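Local structure of rhamnosidase B (Bacillus sp., 2OKX) at residues Tyr762-Gln767 / Ser790-Phe795; Ala770-Val775 / Tyr808-Lys813; Ser9-Gly14 / Ala174-Ile179; Phe53-Gln58 / Ala164-Asp169. The protein hydrolyses terminal, non-reducing alpha-L-rhamnose residues from alpha-L-rhamnosides, as a member of glycoside hydrolase family 78, whose enzymes invert the anomeric configuration. One frame throughout, in Å; residues are numbered along the deposited sequence.

Contact 1 of 4, residues Tyr762-Gln767 / Ser790-Phe795; sequences YSMQTQ and SPPPAF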
loop_
_atom_site.group_PDB
_atom_site.type_symbol
_atom_site.label_atom_id
_atom_site.label_comp_id
_atom_site.label_asym_id
_atom_site.label_seq_id
_atom_site.Cartn_x
_atom_site.Cartn_y
_atom_site.Cartn_z
ATOM N N TYR A 762 23.086 -10.661 18.976
ATOM C CA TYR A 762 21.998 -11.456 19.537
ATOM C C TYR A 762 20.728 -10.619 19.620
ATOM O O TYR A 762 20.744 -9.488 20.110
ATOM C CB TYR A 762 22.390 -11.965 20.922
ATOM C CG TYR A 762 23.557 -12.921 20.880
ATOM C CD1 TYR A 762 23.370 -14.264 20.557
ATOM C CD2 TYR A 762 24.857 -12.472 21.109
ATOM C CE1 TYR A 762 24.448 -15.140 20.461
ATOM C CE2 TYR A 762 25.947 -13.340 21.013
ATOM C CZ TYR A 762 25.734 -14.670 20.688
ATOM O OH TYR A 762 26.806 -15.528 20.583
ATOM N N SER A 763 19.624 -11.183 19.142
ATOM C CA SER A 763 18.353 -10.470 19.145
ATOM C C SER A 763 17.222 -11.273 19.767
ATOM O O SER A 763 17.251 -12.502 19.793
ATOM C CB SER A 763 17.969 -10.102 17.711
ATOM O OG SER A 763 17.765 -11.275 16.940
ATOM N N MET A 764 16.222 -10.564 20.276
ATOM C CA MET A 764 15.058 -11.213 20.865
ATOM C C MET A 764 14.323 -11.953 19.758
ATOM O O MET A 764 13.784 -13.039 19.973
ATOM C CB MET A 764 14.125 -10.174 21.480
ATOM C CG MET A 764 14.532 -9.718 22.864
ATOM S SD MET A 764 14.538 -11.122 23.994
ATOM C CE MET A 764 12.801 -11.574 23.977
ATOM N N GLN A 765 14.319 -11.349 18.571
ATOM C CA GLN A 765 13.644 -11.911 17.408
ATOM C C GLN A 765 14.022 -13.362 17.120
ATOM O O GLN A 765 13.159 -14.234 17.020
ATOM C CB GLN A 765 13.931 -11.056 16.165
ATOM C CG GLN A 765 13.255 -9.676 16.140
ATOM C CD GLN A 765 14.045 -8.586 16.850
ATOM O OE1 GLN A 765 13.771 -7.396 16.674
ATOM N NE2 GLN A 765 15.023 -8.982 17.655
ATOM N N THR A 766 15.316 -13.618 16.973
ATOM C CA THR A 766 15.779 -14.966 16.677
ATOM C C THR A 766 15.377 -15.966 17.753
ATOM O O THR A 766 15.012 -17.098 17.444
ATOM C CB THR A 766 17.306 -14.993 16.498
ATOM O OG1 THR A 766 17.663 -14.147 15.396
ATOM C CG2 THR A 766 17.788 -16.415 16.217
ATOM N N GLN A 767 15.440 -15.543 19.010
ATOM C CA GLN A 767 15.081 -16.414 20.124
ATOM C C GLN A 767 13.584 -16.726 20.092
ATOM O O GLN A 767 13.176 -17.876 20.270
ATOM C CB GLN A 767 15.436 -15.752 21.458
ATOM C CG GLN A 767 16.827 -15.131 21.523
ATOM C CD GLN A 767 17.905 -16.016 20.921
ATOM O OE1 GLN A 767 17.986 -17.209 21.217
ATOM N NE2 GLN A 767 18.749 -15.427 20.076
ATOM N N SER A 790 11.816 -11.834 30.484
ATOM C CA SER A 790 12.778 -10.786 30.806
ATOM C C SER A 790 13.795 -10.631 29.679
ATOM O O SER A 790 14.894 -11.182 29.736
ATOM C CB SER A 790 13.509 -11.114 32.110
ATOM O OG SER A 790 12.603 -11.179 33.198
ATOM N N PRO A 791 13.434 -9.877 28.632
ATOM C CA PRO A 791 14.322 -9.656 27.487
ATOM C C PRO A 791 15.643 -8.974 27.854
ATOM O O PRO A 791 15.652 -7.885 28.431
ATOM C CB PRO A 791 13.472 -8.791 26.555
ATOM C CG PRO A 791 12.066 -9.219 26.885
ATOM C CD PRO A 791 12.108 -9.284 28.390
ATOM N N PRO A 792 16.777 -9.617 27.535
ATOM C CA PRO A 792 18.088 -9.033 27.844
ATOM C C PRO A 792 18.260 -7.708 27.100
ATOM O O PRO A 792 18.269 -7.675 25.871
ATOM C CB PRO A 792 19.062 -10.098 27.350
ATOM C CG PRO A 792 18.290 -11.372 27.540
ATOM C CD PRO A 792 16.923 -10.992 27.029
ATOM N N PRO A 793 18.395 -6.599 27.839
ATOM C CA PRO A 793 18.561 -5.281 27.218
ATOM C C PRO A 793 19.741 -5.179 26.251
ATOM O O PRO A 793 19.808 -4.246 25.447
ATOM C CB PRO A 793 18.704 -4.350 28.422
ATOM C CG PRO A 793 19.320 -5.236 29.461
ATOM C CD PRO A 793 18.524 -6.505 29.302
ATOM N N ALA A 794 20.662 -6.136 26.329
ATOM C CA ALA A 794 21.828 -6.143 25.451
ATOM C C ALA A 794 21.460 -6.711 24.087
ATOM O O ALA A 794 22.136 -6.450 23.089
ATOM C CB ALA A 794 22.948 -6.967 26.071
ATOM N N PHE A 795 20.390 -7.498 24.053
ATOM C CA PHE A 795 19.923 -8.095 22.808
ATOM C C PHE A 795 19.233 -7.045 21.952
ATOM O O PHE A 795 18.753 -6.032 22.466
ATOM C CB PHE A 795 18.914 -9.215 23.081
ATOM C CG PHE A 795 19.531 -10.518 23.502
ATOM C CD1 PHE A 795 18.745 -11.664 23.591
ATOM C CD2 PHE A 795 20.884 -10.608 23.811
ATOM C CE1 PHE A 795 19.295 -12.881 23.979
ATOM C CE2 PHE A 795 21.443 -11.824 24.201
ATOM C CZ PHE A 795 20.646 -12.961 24.285
#
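F795 presents one face of its ring to Y762: CB of Y762 makes a CH-pi contact 3.8 Å from the F795 ring centroid. The tyrosine ring itself is slid aside, near parallel to the phenylalanine but barely overlapping it. P792 CB lies over the centre of the opposite face, so the ring is sandwiched. M764 adds apolar contacts; its SD sits at the edge of the F795 ring, near its plane, and reaches P791 CB at 3.6 Å. An unbranched, flexible thioether suits this proline-rich loop, which joins helices 778-789 and 801-813 of the six-hairpin glycosidase domain. An alanine in place of F795 would probably open a gap between Y762 CB, M764 SD and Q767 CG.

The polar part combines main-chain atoms with the side chains of S763 and Q767. F795 CA lies 3.1 Å from Y762 O in a CA-H...O contact. S763 is the N-cap of helix 764-772, its OG weakly accepting from T766 N and also bonded to D750, while Q767 NE2 donates to S763 O at 3.3 Å and to Y748 O. Cohesion between the segments is thus mainly apolar, while the backbone of V796, next in the chain, ties the loop to Y762 and M764 by hydrogen bonds.

Contact 2 of 4, residues Ala770-Val775 / Tyr808-Lys813; sequences AYLCGV and YEALEK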
loop_
_atom_site.group_PDB
_atom_site.type_symbol
_atom_site.label_atom_id
_atom_site.label_comp_id
_atom_site.label_asym_id
_atom_site.label_seq_id
_atom_site.Cartn_x
_atom_site.Cartn_y
_atom_site.Cartn_z
ATOM N N ALA A 770 12.839 -19.194 17.395
ATOM C CA ALA A 770 13.306 -20.532 17.742
ATOM C C ALA A 770 12.280 -21.199 18.658
ATOM O O ALA A 770 12.009 -22.397 18.548
ATOM C CB ALA A 770 14.661 -20.451 18.438
ATOM N N TYR A 771 11.705 -20.406 19.553
ATOM C CA TYR A 771 10.705 -20.897 20.492
ATOM C C TYR A 771 9.422 -21.319 19.776
ATOM O O TYR A 771 8.894 -22.405 20.020
ATOM C CB TYR A 771 10.383 -19.805 21.513
ATOM C CG TYR A 771 9.484 -20.256 22.642
ATOM C CD1 TYR A 771 9.977 -21.053 23.677
ATOM C CD2 TYR A 771 8.144 -19.881 22.682
ATOM C CE1 TYR A 771 9.153 -21.465 24.725
ATOM C CE2 TYR A 771 7.314 -20.286 23.721
ATOM C CZ TYR A 771 7.823 -21.078 24.739
ATOM O OH TYR A 771 6.999 -21.481 25.763
ATOM N N LEU A 772 8.927 -20.458 18.890
ATOM C CA LEU A 772 7.701 -20.733 18.144
ATOM C C LEU A 772 7.813 -21.881 17.157
ATOM O O LEU A 772 6.841 -22.595 16.919
ATOM C CB LEU A 772 7.250 -19.489 17.373
ATOM C CG LEU A 772 6.600 -18.344 18.145
ATOM C CD1 LEU A 772 6.344 -17.181 17.198
ATOM C CD2 LEU A 772 5.300 -18.821 18.762
ATOM N N CYS A 773 8.989 -22.050 16.565
ATOM C CA CYS A 773 9.184 -23.108 15.587
ATOM C C CYS A 773 9.434 -24.477 16.213
ATOM O O CYS A 773 9.500 -25.481 15.511
ATOM C CB CYS A 773 10.326 -22.731 14.641
ATOM S SG CYS A 773 9.926 -21.306 13.588
ATOM N N GLY A 774 9.561 -24.511 17.535
ATOM C CA GLY A 774 9.785 -25.770 18.224
ATOM C C GLY A 774 11.175 -26.343 18.022
ATOM O O GLY A 774 11.383 -27.549 18.156
ATOM N N VAL A 775 12.127 -25.476 17.693
ATOM C CA VAL A 775 13.504 -25.900 17.484
ATOM C C VAL A 775 14.212 -25.926 18.829
ATOM O O VAL A 775 15.091 -26.755 19.067
ATOM C CB VAL A 775 14.247 -24.935 16.529
ATOM C CG1 VAL A 775 15.735 -25.248 16.518
ATOM C CG2 VAL A 775 13.677 -25.064 15.124
ATOM N N TYR A 808 3.789 -12.401 20.917
ATOM C CA TYR A 808 2.585 -12.715 21.684
ATOM C C TYR A 808 2.203 -14.186 21.512
ATOM O O TYR A 808 1.717 -14.820 22.449
ATOM C CB TYR A 808 1.422 -11.804 21.270
ATOM C CG TYR A 808 1.672 -10.324 21.529
ATOM C CD1 TYR A 808 2.638 -9.903 22.445
ATOM C CD2 TYR A 808 0.932 -9.344 20.862
ATOM C CE1 TYR A 808 2.865 -8.536 22.690
ATOM C CE2 TYR A 808 1.148 -7.982 21.099
ATOM C CZ TYR A 808 2.114 -7.586 22.011
ATOM O OH TYR A 808 2.324 -6.243 22.247
ATOM N N GLU A 809 2.417 -14.731 20.319
ATOM C CA GLU A 809 2.106 -16.138 20.096
ATOM C C GLU A 809 3.001 -16.964 21.019
ATOM O O GLU A 809 2.584 -17.998 21.548
ATOM C CB GLU A 809 2.343 -16.530 18.634
ATOM C CG GLU A 809 1.250 -16.060 17.672
ATOM C CD GLU A 809 1.444 -16.584 16.254
ATOM O OE1 GLU A 809 2.390 -16.139 15.569
ATOM O OE2 GLU A 809 0.650 -17.445 15.824
ATOM N N ALA A 810 4.229 -16.491 21.219
ATOM C CA ALA A 810 5.178 -17.164 22.094
ATOM C C ALA A 810 4.730 -17.042 23.552
ATOM O O ALA A 810 4.809 -18.013 24.310
ATOM C CB ALA A 810 6.579 -16.563 21.922
ATOM N N LEU A 811 4.264 -15.857 23.946
ATOM C CA LEU A 811 3.806 -15.656 25.321
ATOM C C LEU A 811 2.577 -16.522 25.609
ATOM O O LEU A 811 2.396 -16.998 26.726
ATOM C CB LEU A 811 3.480 -14.177 25.584
ATOM C CG LEU A 811 4.664 -13.200 25.571
ATOM C CD1 LEU A 811 4.162 -11.781 25.788
ATOM C CD2 LEU A 811 5.662 -13.578 26.660
ATOM N N GLU A 812 1.740 -16.726 24.597
ATOM C CA GLU A 812 0.549 -17.552 24.757
ATOM C C GLU A 812 0.999 -18.995 24.990
ATOM O O GLU A 812 0.507 -19.676 25.888
ATOM C CB GLU A 812 -0.325 -17.475 23.502
ATOM C CG GLU A 812 -1.488 -18.461 23.489
ATOM C CD GLU A 812 -2.514 -18.194 24.585
ATOM O OE1 GLU A 812 -3.287 -19.118 24.901
ATOM O OE2 GLU A 812 -2.560 -17.067 25.125
ATOM N N LYS A 813 1.950 -19.441 24.178
ATOM C CA LYS A 813 2.493 -20.790 24.282
ATOM C C LYS A 813 3.150 -20.996 25.648
ATOM O O LYS A 813 3.082 -22.083 26.219
ATOM C CB LYS A 813 3.523 -21.014 23.170
ATOM C CG LYS A 813 4.188 -22.382 23.169
ATOM C CD LYS A 813 5.189 -22.488 22.023
ATOM C CE LYS A 813 5.890 -23.845 22.003
ATOM N NZ LYS A 813 4.939 -24.959 21.728
#
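Y771 and L772, in the last turn of helix 764-772, pack against A810, E809 and K813 on helix 801-813, a helix-helix contact within the alpha-helical barrel of the glycosidase domain. The tight part centres on buried A810, whose small side chain lets the two helices approach until the CA atoms of L772 and A810 are 5.9 Å apart. The A810 CB lies 3.7 Å from Y771 CD2, and the tyrosine's CE2 comes to 3.4 Å from A810 O. L772 sends its CD2 branch against the neighbouring backbone, 3.6 Å from A810 N, and that methyl also touches E809 CB. With CG anti to the backbone N (chi1 -173°), the Y771 ring extends toward helix 801-813, and its hydroxyl goes on to bond E785 of helix 778-789. L788 of that helix also touches Y771 and A810.

The solvent side is held differently. The carboxylate of E809 forms a salt bridge with R581, outside the contact. Exposed K813 lies on the Y771 ring in van der Waals contact, CD 3.5 Å from CE2 and CE over one ring face, but no hydrogen bond or salt bridge across the contact holds its ammonium end. An alanine in place of Y771 would probably leave E785 without its hydroxyl partner and the methylenes of K813 without a ring to lie on. The lysine chain is extended through chi3 (179°), which carries CE to 3.9 Å from Y771 O, and only at chi4 (65°) does it bend, turning NZ aside.

Contact 3 of 4, residues Ser9-Gly14 / Ala174-Ile179; sequences SWIWGG and AQARSI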
loop_
_atom_site.group_PDB
_atom_site.type_symbol
_atom_site.label_atom_id
_atom_site.label_comp_id
_atom_site.label_asym_id
_atom_site.label_seq_id
_atom_site.Cartn_x
_atom_site.Cartn_y
_atom_site.Cartn_z
ATOM N N SER A 9 -15.322 -7.301 -27.989
ATOM C CA SER A 9 -13.917 -7.175 -28.338
ATOM C C SER A 9 -13.198 -6.144 -27.484
ATOM O O SER A 9 -13.795 -5.156 -27.055
ATOM C CB SER A 9 -13.783 -6.780 -29.812
ATOM O OG SER A 9 -14.448 -7.709 -30.649
ATOM N N TRP A 10 -11.917 -6.390 -27.226
ATOM C CA TRP A 10 -11.107 -5.447 -26.470
ATOM C C TRP A 10 -10.977 -4.233 -27.380
ATOM O O TRP A 10 -10.673 -4.378 -28.568
ATOM C CB TRP A 10 -9.706 -5.997 -26.209
ATOM C CG TRP A 10 -9.575 -6.909 -25.038
ATOM C CD1 TRP A 10 -9.596 -8.270 -25.047
ATOM C CD2 TRP A 10 -9.344 -6.517 -23.679
ATOM N NE1 TRP A 10 -9.383 -8.757 -23.777
ATOM C CE2 TRP A 10 -9.227 -7.700 -22.919
ATOM C CE3 TRP A 10 -9.220 -5.280 -23.032
ATOM C CZ2 TRP A 10 -8.990 -7.684 -21.539
ATOM C CZ3 TRP A 10 -8.983 -5.264 -21.657
ATOM C CH2 TRP A 10 -8.871 -6.458 -20.930
ATOM N N ILE A 11 -11.207 -3.044 -26.840
ATOM C CA ILE A 11 -11.094 -1.836 -27.642
ATOM C C ILE A 11 -10.274 -0.762 -26.944
ATOM O O ILE A 11 -10.131 -0.759 -25.719
ATOM C CB ILE A 11 -12.477 -1.235 -27.970
ATOM C CG1 ILE A 11 -13.191 -0.825 -26.679
ATOM C CG2 ILE A 11 -13.309 -2.238 -28.751
ATOM C CD1 ILE A 11 -14.507 -0.096 -26.907
ATOM N N TRP A 12 -9.727 0.142 -27.742
ATOM C CA TRP A 12 -8.946 1.248 -27.218
ATOM C C TRP A 12 -9.128 2.405 -28.192
ATOM O O TRP A 12 -10.016 2.361 -29.045
ATOM C CB TRP A 12 -7.466 0.862 -27.101
ATOM C CG TRP A 12 -6.659 1.866 -26.321
ATOM C CD1 TRP A 12 -5.574 2.572 -26.763
ATOM C CD2 TRP A 12 -6.906 2.309 -24.979
ATOM N NE1 TRP A 12 -5.136 3.433 -25.782
ATOM C CE2 TRP A 12 -5.934 3.291 -24.677
ATOM C CE3 TRP A 12 -7.854 1.973 -24.003
ATOM C CZ2 TRP A 12 -5.885 3.942 -23.438
ATOM C CZ3 TRP A 12 -7.804 2.622 -22.767
ATOM C CH2 TRP A 12 -6.824 3.595 -22.500
ATOM N N GLY A 13 -8.305 3.437 -28.056
ATOM C CA GLY A 13 -8.397 4.588 -28.933
ATOM C C GLY A 13 -7.044 5.262 -29.027
ATOM O O GLY A 13 -6.167 5.001 -28.207
ATOM N N GLY A 14 -6.864 6.127 -30.021
ATOM C CA GLY A 14 -5.587 6.800 -30.179
ATOM C C GLY A 14 -4.589 5.916 -30.906
ATOM O O GLY A 14 -4.878 4.752 -31.185
ATOM N N ALA A 174 -14.275 10.165 -31.912
ATOM C CA ALA A 174 -13.720 9.177 -32.822
ATOM C C ALA A 174 -14.282 7.810 -32.454
ATOM O O ALA A 174 -14.777 7.613 -31.341
ATOM C CB ALA A 174 -12.201 9.163 -32.713
ATOM N N GLN A 175 -14.215 6.874 -33.393
ATOM C CA GLN A 175 -14.697 5.523 -33.154
ATOM C C GLN A 175 -13.582 4.754 -32.464
ATOM O O GLN A 175 -12.404 5.037 -32.680
ATOM C CB GLN A 175 -15.047 4.834 -34.475
ATOM C CG GLN A 175 -16.160 5.506 -35.260
ATOM C CD GLN A 175 -17.453 5.589 -34.478
ATOM O OE1 GLN A 175 -17.943 4.584 -33.964
ATOM N NE2 GLN A 175 -18.014 6.788 -34.385
ATOM N N ALA A 176 -13.951 3.789 -31.630
ATOM C CA ALA A 176 -12.962 2.987 -30.923
ATOM C C ALA A 176 -12.325 1.998 -31.891
ATOM O O ALA A 176 -12.924 1.641 -32.901
ATOM C CB ALA A 176 -13.621 2.241 -29.767
ATOM N N ARG A 177 -11.110 1.561 -31.576
ATOM C CA ARG A 177 -10.392 0.614 -32.419
ATOM C C ARG A 177 -10.361 -0.752 -31.743
ATOM O O ARG A 177 -9.953 -0.868 -30.590
ATOM C CB ARG A 177 -8.960 1.101 -32.650
ATOM C CG ARG A 177 -8.858 2.559 -33.074
ATOM C CD ARG A 177 -7.405 2.998 -33.233
ATOM N NE ARG A 177 -7.298 4.421 -33.558
ATOM C CZ ARG A 177 -6.156 5.047 -33.831
ATOM N NH1 ARG A 177 -6.159 6.344 -34.113
ATOM N NH2 ARG A 177 -5.009 4.379 -33.828
ATOM N N SER A 178 -10.796 -1.784 -32.457
ATOM C CA SER A 178 -10.796 -3.131 -31.904
ATOM C C SER A 178 -9.370 -3.661 -31.808
ATOM O O SER A 178 -8.561 -3.446 -32.706
ATOM C CB SER A 178 -11.629 -4.067 -32.780
ATOM O OG SER A 178 -11.565 -5.398 -32.297
ATOM N N ILE A 179 -9.069 -4.347 -30.709
ATOM C CA ILE A 179 -7.745 -4.915 -30.491
ATOM C C ILE A 179 -7.791 -6.414 -30.743
ATOM O O ILE A 179 -6.792 -7.020 -31.124
ATOM C CB ILE A 179 -7.265 -4.672 -29.042
ATOM C CG1 ILE A 179 -7.151 -3.170 -28.777
ATOM C CG2 ILE A 179 -5.924 -5.355 -28.813
ATOM C CD1 ILE A 179 -6.751 -2.829 -27.350
#
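W12 and R177 form an antiparallel hydrogen-bonded pair, R177 N giving to W12 O at 2.9 Å and W12 N to R177 O at 3.0 Å, after which I11 and S178 make a non-hydrogen-bonded pair and I179 N donates to W10 O at 2.7 Å; the short strands nevertheless run at 130° rather than fully antiparallel. The bonds attach strand 9-12, the edge strand of a seven-stranded antiparallel sheet, to strand 174-181 of the N-terminal rhamnosidase domain.

Side chains divide between the sheet faces. I11 and S178 share one. The isoleucine holds CG1 between backbone N and carbonyl carbon (chi1 62°), and an extended chi2 (174°) carries CD1 to A176 CB at 3.8 Å; F26 and W129 also touch this branched residue, well suited to a strand in a buried place. Nearby, S9 CB is 3.6 Å from S178 OG.

W12 and R177 occupy the other face. I179, next along, puts CD1 3.8 Å from W12 CB and CB 4.0 Å from W10 CB, so it touches only the roots of the two tryptophans. Their indoles lead away, W10 stacking on W187 and W12 making a cation-pi pair with R24.

R177, extended from CG to NE, places its guanidinium with one face against G14. G14 O stands 2.7 Å from R177 NH2, at an angle too poor for a hydrogen bond. The backbone angles of G14 call for glycine, since a CB would jam against the preceding carbonyl.

Main-chain bonds thus set the register, I11 with A176 and I179 with the tryptophan CB atoms add apolar packing, and the guanidinium probably contributes a charge-dipole attraction, not a directed bond.

Contact 4 of 4, residues Phe53-Gln58 / Ala164-Asp169; sequences FVNGEQ and ALPAFD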
loop_
_atom_site.group_PDB
_atom_site.type_symbol
_atom_site.label_atom_id
_atom_site.label_comp_id
_atom_site.label_asym_id
_atom_site.label_seq_id
_atom_site.Cartn_x
_atom_site.Cartn_y
_atom_site.Cartn_z
ATOM N N PHE A 53 -20.165 3.496 -15.662
ATOM C CA PHE A 53 -21.384 4.293 -15.585
ATOM C C PHE A 53 -22.465 3.651 -16.453
ATOM O O PHE A 53 -22.203 3.247 -17.589
ATOM C CB PHE A 53 -21.156 5.718 -16.095
ATOM C CG PHE A 53 -20.168 6.512 -15.293
ATOM C CD1 PHE A 53 -18.803 6.393 -15.531
ATOM C CD2 PHE A 53 -20.603 7.403 -14.316
ATOM C CE1 PHE A 53 -17.885 7.154 -14.813
ATOM C CE2 PHE A 53 -19.693 8.168 -13.592
ATOM C CZ PHE A 53 -18.332 8.043 -13.841
ATOM N N VAL A 54 -23.674 3.542 -15.914
ATOM C CA VAL A 54 -24.788 2.977 -16.666
ATOM C C VAL A 54 -25.895 4.015 -16.635
ATOM O O VAL A 54 -26.476 4.292 -15.585
ATOM C CB VAL A 54 -25.295 1.660 -16.052
ATOM C CG1 VAL A 54 -26.467 1.130 -16.864
ATOM C CG2 VAL A 54 -24.172 0.629 -16.026
ATOM N N ASN A 55 -26.166 4.598 -17.798
ATOM C CA ASN A 55 -27.178 5.632 -17.929
ATOM C C ASN A 55 -26.839 6.827 -17.053
ATOM O O ASN A 55 -27.719 7.465 -16.480
ATOM C CB ASN A 55 -28.566 5.082 -17.584
ATOM C CG ASN A 55 -29.124 4.207 -18.686
ATOM O OD1 ASN A 55 -29.103 4.587 -19.857
ATOM N ND2 ASN A 55 -29.629 3.036 -18.322
ATOM N N GLY A 56 -25.544 7.119 -16.956
ATOM C CA GLY A 56 -25.087 8.253 -16.175
ATOM C C GLY A 56 -24.774 7.954 -14.723
ATOM O O GLY A 56 -24.080 8.726 -14.067
ATOM N N GLU A 57 -25.276 6.834 -14.220
ATOM C CA GLU A 57 -25.050 6.459 -12.828
ATOM C C GLU A 57 -23.773 5.635 -12.648
ATOM O O GLU A 57 -23.581 4.625 -13.327
ATOM C CB GLU A 57 -26.251 5.666 -12.312
ATOM C CG GLU A 57 -26.185 5.307 -10.837
ATOM C CD GLU A 57 -27.385 4.490 -10.387
ATOM O OE1 GLU A 57 -28.532 4.937 -10.616
ATOM O OE2 GLU A 57 -27.182 3.403 -9.800
ATOM N N GLN A 58 -22.907 6.066 -11.736
ATOM C CA GLN A 58 -21.669 5.336 -11.477
ATOM C C GLN A 58 -22.038 4.025 -10.793
ATOM O O GLN A 58 -22.650 4.021 -9.720
ATOM C CB GLN A 58 -20.746 6.147 -10.574
ATOM C CG GLN A 58 -19.321 5.626 -10.546
ATOM C CD GLN A 58 -18.494 6.279 -9.468
ATOM O OE1 GLN A 58 -18.485 5.833 -8.319
ATOM N NE2 GLN A 58 -17.805 7.354 -9.824
ATOM N N ALA A 164 -20.525 11.290 -19.551
ATOM C CA ALA A 164 -21.064 9.980 -19.205
ATOM C C ALA A 164 -22.587 9.911 -19.198
ATOM O O ALA A 164 -23.157 8.835 -19.015
ATOM C CB ALA A 164 -20.523 9.542 -17.848
ATOM N N LEU A 165 -23.245 11.046 -19.406
ATOM C CA LEU A 165 -24.704 11.077 -19.396
ATOM C C LEU A 165 -25.329 10.581 -20.697
ATOM O O LEU A 165 -24.765 10.748 -21.776
ATOM C CB LEU A 165 -25.199 12.492 -19.084
ATOM C CG LEU A 165 -24.740 13.066 -17.739
ATOM C CD1 LEU A 165 -25.370 14.432 -17.527
ATOM C CD2 LEU A 165 -25.130 12.119 -16.610
ATOM N N PRO A 166 -26.510 9.952 -20.603
ATOM C CA PRO A 166 -27.246 9.414 -21.751
ATOM C C PRO A 166 -27.513 10.429 -22.862
ATOM O O PRO A 166 -27.438 10.099 -24.046
ATOM C CB PRO A 166 -28.539 8.906 -21.118
ATOM C CG PRO A 166 -28.085 8.460 -19.761
ATOM C CD PRO A 166 -27.187 9.601 -19.341
ATOM N N ALA A 167 -27.817 11.663 -22.478
ATOM C CA ALA A 167 -28.120 12.711 -23.448
ATOM C C ALA A 167 -26.895 13.436 -24.001
ATOM O O ALA A 167 -27.027 14.362 -24.804
ATOM C CB ALA A 167 -29.077 13.718 -22.828
ATOM N N PHE A 168 -25.705 13.026 -23.576
ATOM C CA PHE A 168 -24.488 13.672 -24.051
ATOM C C PHE A 168 -24.291 13.450 -25.547
ATOM O O PHE A 168 -24.509 12.353 -26.058
ATOM C CB PHE A 168 -23.269 13.148 -23.285
ATOM C CG PHE A 168 -21.975 13.797 -23.691
ATOM C CD1 PHE A 168 -21.116 13.169 -24.588
ATOM C CD2 PHE A 168 -21.628 15.049 -23.198
ATOM C CE1 PHE A 168 -19.929 13.781 -24.988
ATOM C CE2 PHE A 168 -20.443 15.672 -23.593
ATOM C CZ PHE A 168 -19.593 15.035 -24.490
ATOM N N ASP A 169 -23.881 14.501 -26.245
ATOM C CA ASP A 169 -23.650 14.418 -27.682
ATOM C C ASP A 169 -22.193 14.082 -27.993
ATOM O O ASP A 169 -21.311 14.934 -27.897
ATOM C CB ASP A 169 -24.046 15.739 -28.351
ATOM C CG ASP A 169 -23.572 15.831 -29.788
ATOM O OD1 ASP A 169 -23.619 14.806 -30.501
ATOM O OD2 ASP A 169 -23.160 16.934 -30.205
HETATM O O HOH W 1 -23.602 6.106 -18.657
#
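F53 offers one face of its ring to A164, whose CB makes a CH-pi contact 4.2 Å from the ring centroid and 18° off the normal. Q58 CG, from the next strand, lies over the opposite face. A methyl is small enough to let the loop approach the ring directly.

Van der Waals contacts gather at the hairpin tip, the type I' turn from V54 to E57 that joins strands 49-54 and 57-62 in the N-terminal domain. N55-G56 is the classic central pair of such a turn, as both tolerate positive phi. The P166 ring sits against the N55 peptide, with CG 3.4 Å from N55 C, while L165 CD2 reaches to 3.9 Å from G56 CA. The packing also favours glycine at G56: a CB would clash with L165 CD2 and be tight against P166 CD.

Polar links are indirect. One water accepts from G56 N at 2.8 Å and donates to A164 O at 2.8 Å, bridging two main-chain groups, and G56 CA adds a CA-H...O contact to A164 O. The N55 amide bonds outside the contact: ND2 to Q81 O and N88 OD1, while OD1 accepts from T89 N. R27 and R87 hold the carbonyls of L165 and P166.

With no direct hydrogen bond between the segments, the loop meets the hairpin through shape and one shared water, while each partner is anchored to other parts of the domain.

How the contacts relate
The four contacts form two pairs on opposite sides of the chain's centre. Contacts 1 and 2 use the two ends of helix 764-772, their centres 14 Å apart: the first sets its start against the loop after helix 778-789, the second its end against helix 801-813. Both belong to the helical barrel domain, which in this family carries the active site. Contacts 3 and 4, in the N-terminal part of the chain, have centres 19 Å apart and reach the same sheet, contact 3 at edge strand 9-12, contact 4 at strand 49-54 and the hairpin tip beside the other edge strand, 57-62. Contacts 1 and 3 have centres about 61 Å apart. Separate glycerol molecules, probably from the crystallisation liquor, sit near M764 and F53.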